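Local coordinates for protein MarR-family transcriptional regulator (Bordetella bronchiseptica, PDB 6PCO) that probably acts as a DNA-binding transcription factor of the MarR family, a regulator of biofilm formation whose DNA binding is controlled by 6-hydroxynicotinic acid, at residues L124-H129 with L138-P143. Sequence-based numbering, arbitrary orientation.
Sequences LLAVSH and LVTLTP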
ATOM      1  N   LEU A 124      -1.068   8.693  23.178  1.00 61.43           N
ATOM      2  CA  LEU A 124       0.188   9.009  22.497  1.00 53.78           C
ATOM      3  C   LEU A 124       0.092  10.340  21.731  1.00 58.41           C
ATOM      4  O   LEU A 124       1.123  10.921  21.358  1.00 51.59           O
ATOM      5  CB  LEU A 124       0.533   7.872  21.541  1.00 53.91           C
ATOM      6  CG  LEU A 124       0.809   6.517  22.192  1.00 58.53           C
ATOM      7  CD1 LEU A 124       0.959   5.454  21.110  1.00 57.13           C
ATOM      8  CD2 LEU A 124       2.044   6.546  23.091  1.00 53.26           C
ATOM      9  N   LEU A 125      -1.132  10.820  21.476  1.00 61.44           N
ATOM     10  CA  LEU A 125      -1.330  12.177  20.959  1.00 68.87           C
ATOM     11  C   LEU A 125      -2.538  12.795  21.663  1.00 65.00           C
ATOM     12  O   LEU A 125      -3.426  12.078  22.078  1.00 61.49           O
ATOM     13  CB  LEU A 125      -1.499  12.169  19.432  1.00 68.41           C
ATOM     14  CG  LEU A 125      -2.642  11.324  18.871  1.00 71.79           C
ATOM     15  CD1 LEU A 125      -3.992  12.001  19.052  1.00 79.40           C
ATOM     16  CD2 LEU A 125      -2.415  11.035  17.398  1.00 67.42           C
ATOM     17  N   ALA A 126      -2.510  14.128  21.789  1.00 67.87           N
ATOM     18  CA  ALA A 126      -3.566  14.943  22.384  1.00 67.06           C
ATOM     19  C   ALA A 126      -4.350  15.676  21.292  1.00 74.65           C
ATOM     20  O   ALA A 126      -3.832  15.934  20.201  1.00 84.77           O
ATOM     21  CB  ALA A 126      -2.968  15.923  23.356  1.00 61.63           C
ATOM     22  N   VAL A 127      -5.602  16.015  21.613  1.00 80.20           N
ATOM     23  CA  VAL A 127      -6.474  16.782  20.737  1.00 87.53           C
ATOM     24  C   VAL A 127      -6.763  18.132  21.399  1.00 82.69           C
ATOM     25  O   VAL A 127      -7.092  18.184  22.567  1.00 94.96           O
ATOM     26  CB  VAL A 127      -7.768  16.012  20.430  1.00 94.99           C
ATOM     27  CG1 VAL A 127      -8.827  16.913  19.815  1.00104.09           C
ATOM     28  CG2 VAL A 127      -7.491  14.821  19.526  1.00 97.42           C
ATOM     29  N   SER A 128      -6.624  19.208  20.622  1.00 84.19           N
ATOM     30  CA  SER A 128      -6.858  20.568  21.071  1.00 83.20           C
ATOM     31  C   SER A 128      -7.669  21.302  20.001  1.00 88.84           C
ATOM     32  O   SER A 128      -7.986  20.734  18.957  1.00 83.46           O
ATOM     33  CB  SER A 128      -5.561  21.273  21.351  1.00 90.55           C
ATOM     34  OG  SER A 128      -4.963  21.727  20.145  1.00 96.45           O
ATOM     35  N   HIS A 129      -8.024  22.558  20.289  1.00100.43           N
ATOM     36  CA  HIS A 129      -8.748  23.409  19.345  1.00100.68           C
ATOM     37  C   HIS A 129      -7.717  24.332  18.691  1.00 92.61           C
ATOM     38  O   HIS A 129      -6.723  24.678  19.337  1.00 97.19           O
ATOM     39  CB  HIS A 129      -9.897  24.135  20.063  1.00112.65           C
ATOM     40  CG  HIS A 129     -10.904  23.210  20.672  1.00123.93           C
ATOM     41  ND1 HIS A 129     -10.883  22.869  22.018  1.00131.37           N
ATOM     42  CD2 HIS A 129     -11.947  22.539  20.130  1.00122.41           C
ATOM     43  CE1 HIS A 129     -11.871  22.031  22.276  1.00133.18           C
ATOM     44  NE2 HIS A 129     -12.541  21.814  21.133  1.00134.03           N
ATOM     45  N   LEU A 138      -6.818  20.307  16.340  1.00 70.84           N
ATOM     46  CA  LEU A 138      -5.379  20.055  16.173  1.00 74.80           C
ATOM     47  C   LEU A 138      -4.948  18.814  16.970  1.00 73.21           C
ATOM     48  O   LEU A 138      -5.453  18.542  18.073  1.00 72.01           O
ATOM     49  CB  LEU A 138      -4.579  21.283  16.623  1.00 73.89           C
ATOM     50  CG  LEU A 138      -4.604  22.485  15.678  1.00 74.19           C
ATOM     51  CD1 LEU A 138      -3.709  23.602  16.197  1.00 72.95           C
ATOM     52  CD2 LEU A 138      -4.175  22.096  14.277  1.00 78.06           C
ATOM     53  N   VAL A 139      -4.010  18.060  16.383  1.00 62.55           N
ATOM     54  CA  VAL A 139      -3.374  16.935  17.050  1.00 60.01           C
ATOM     55  C   VAL A 139      -1.925  17.327  17.306  1.00 60.56           C
ATOM     56  O   VAL A 139      -1.316  18.063  16.531  1.00 52.26           O
ATOM     57  CB  VAL A 139      -3.469  15.618  16.257  1.00 63.34           C
ATOM     58  CG1 VAL A 139      -4.908  15.240  15.971  1.00 71.16           C
ATOM     59  CG2 VAL A 139      -2.690  15.656  14.960  1.00 70.59           C
ATOM     60  N   THR A 140      -1.409  16.839  18.431  1.00 66.95           N
ATOM     61  CA  THR A 140      -0.123  17.211  18.936  1.00 62.70           C
ATOM     62  C   THR A 140       0.422  16.012  19.709  1.00 59.46           C
ATOM     63  O   THR A 140      -0.345  15.330  20.369  1.00 63.32           O
ATOM     64  CB  THR A 140      -0.270  18.478  19.780  1.00 64.71           C
ATOM     65  OG1 THR A 140       1.037  18.893  20.167  1.00 83.90           O
ATOM     66  CG2 THR A 140      -1.113  18.263  21.011  1.00 67.00           C
ATOM     67  N   LEU A 141       1.722  15.730  19.588  1.00 60.15           N
ATOM     68  CA  LEU A 141       2.305  14.646  20.376  1.00 58.50           C
ATOM     69  C   LEU A 141       2.139  14.965  21.861  1.00 59.41           C
ATOM     70  O   LEU A 141       2.304  16.121  22.277  1.00 58.24           O
ATOM     71  CB  LEU A 141       3.792  14.490  20.070  1.00 57.25           C
ATOM     72  CG  LEU A 141       4.158  13.693  18.827  1.00 57.78           C
ATOM     73  CD1 LEU A 141       5.679  13.551  18.734  1.00 59.09           C
ATOM     74  CD2 LEU A 141       3.486  12.334  18.819  1.00 56.44           C
ATOM     75  N   THR A 142       1.829  13.917  22.634  1.00 63.22           N
ATOM     76  CA  THR A 142       2.021  13.896  24.102  1.00 61.16           C
ATOM     77  C   THR A 142       3.482  13.543  24.361  1.00 66.59           C
ATOM     78  O   THR A 142       4.188  13.117  23.435  1.00 62.03           O
ATOM     79  CB  THR A 142       1.075  12.904  24.788  1.00 59.84           C
ATOM     80  OG1 THR A 142       1.493  11.580  24.449  1.00 58.63           O
ATOM     81  CG2 THR A 142      -0.373  13.075  24.375  1.00 59.14           C
ATOM     82  N   PRO A 143       4.010  13.767  25.590  1.00 72.00           N
ATOM     83  CA  PRO A 143       5.394  13.392  25.913  1.00 64.52           C
ATOM     84  C   PRO A 143       5.662  11.900  25.714  1.00 58.65           C
ATOM     85  O   PRO A 143       6.732  11.526  25.221  1.00 56.41           O
ATOM     86  CB  PRO A 143       5.522  13.802  27.378  1.00 60.82           C
ATOM     87  CG  PRO A 143       4.573  14.979  27.479  1.00 59.34           C
ATOM     88  CD  PRO A 143       3.371  14.511  26.687  1.00 64.72           C
TER
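Ala126 and Thr140 form a hydrogen-bonded pair of an antiparallel hairpin, the beta wing of the winged helix-turn-helix fold of MarR proteins. Ala126 N donates to Thr140 O at 2.9 Å. The return bond, Thr140 N to Ala126 O, is 3.1 Å and more bent, with 143° at the hydrogen. Ser128 and Leu138 make the next such pair toward the turn. Ser128 N reaches Leu138 O at 2.9 Å, and Leu138 N donates back to Ser128 O. At the other end, Thr142 N makes a weak bond to Leu124 O.

Side chains meet mainly on the face of Ala126, Ser128, Leu138 and Thr140. Thr140 CG2 lies 3.8 Å from Ala126 CB. Ser128 OG sits 3.6 Å from Leu138 CB. Thr142 adds its methyl here: CG2 is anti to its own carbonyl carbon and packs over the Leu125-Ala126 peptide, 3.5 Å from Ala126 N. The other branch, OG1 (chi1 70°), caps helix 143-164 at Gly145 N and also bonds Lys123 O.

On the other face Val127 CG2 and Val139 CG1 touch only loosely, at 4.4 Å. Val139 packs instead on Ile116 and Leu90. Leu125 and Leu141 form a non-hydrogen-bonded pair whose side chains diverge. Leu125 rests on Ile116 and Leu119, and Leu141 on Leu87 and Leu90.

The chemistry implies a wing joined chiefly by backbone bonds. Apolar side chains seat its base on helices 81-93 and 109-121, while Thr142 links the start of helix 143-164 to the chain leading into strand 125-129.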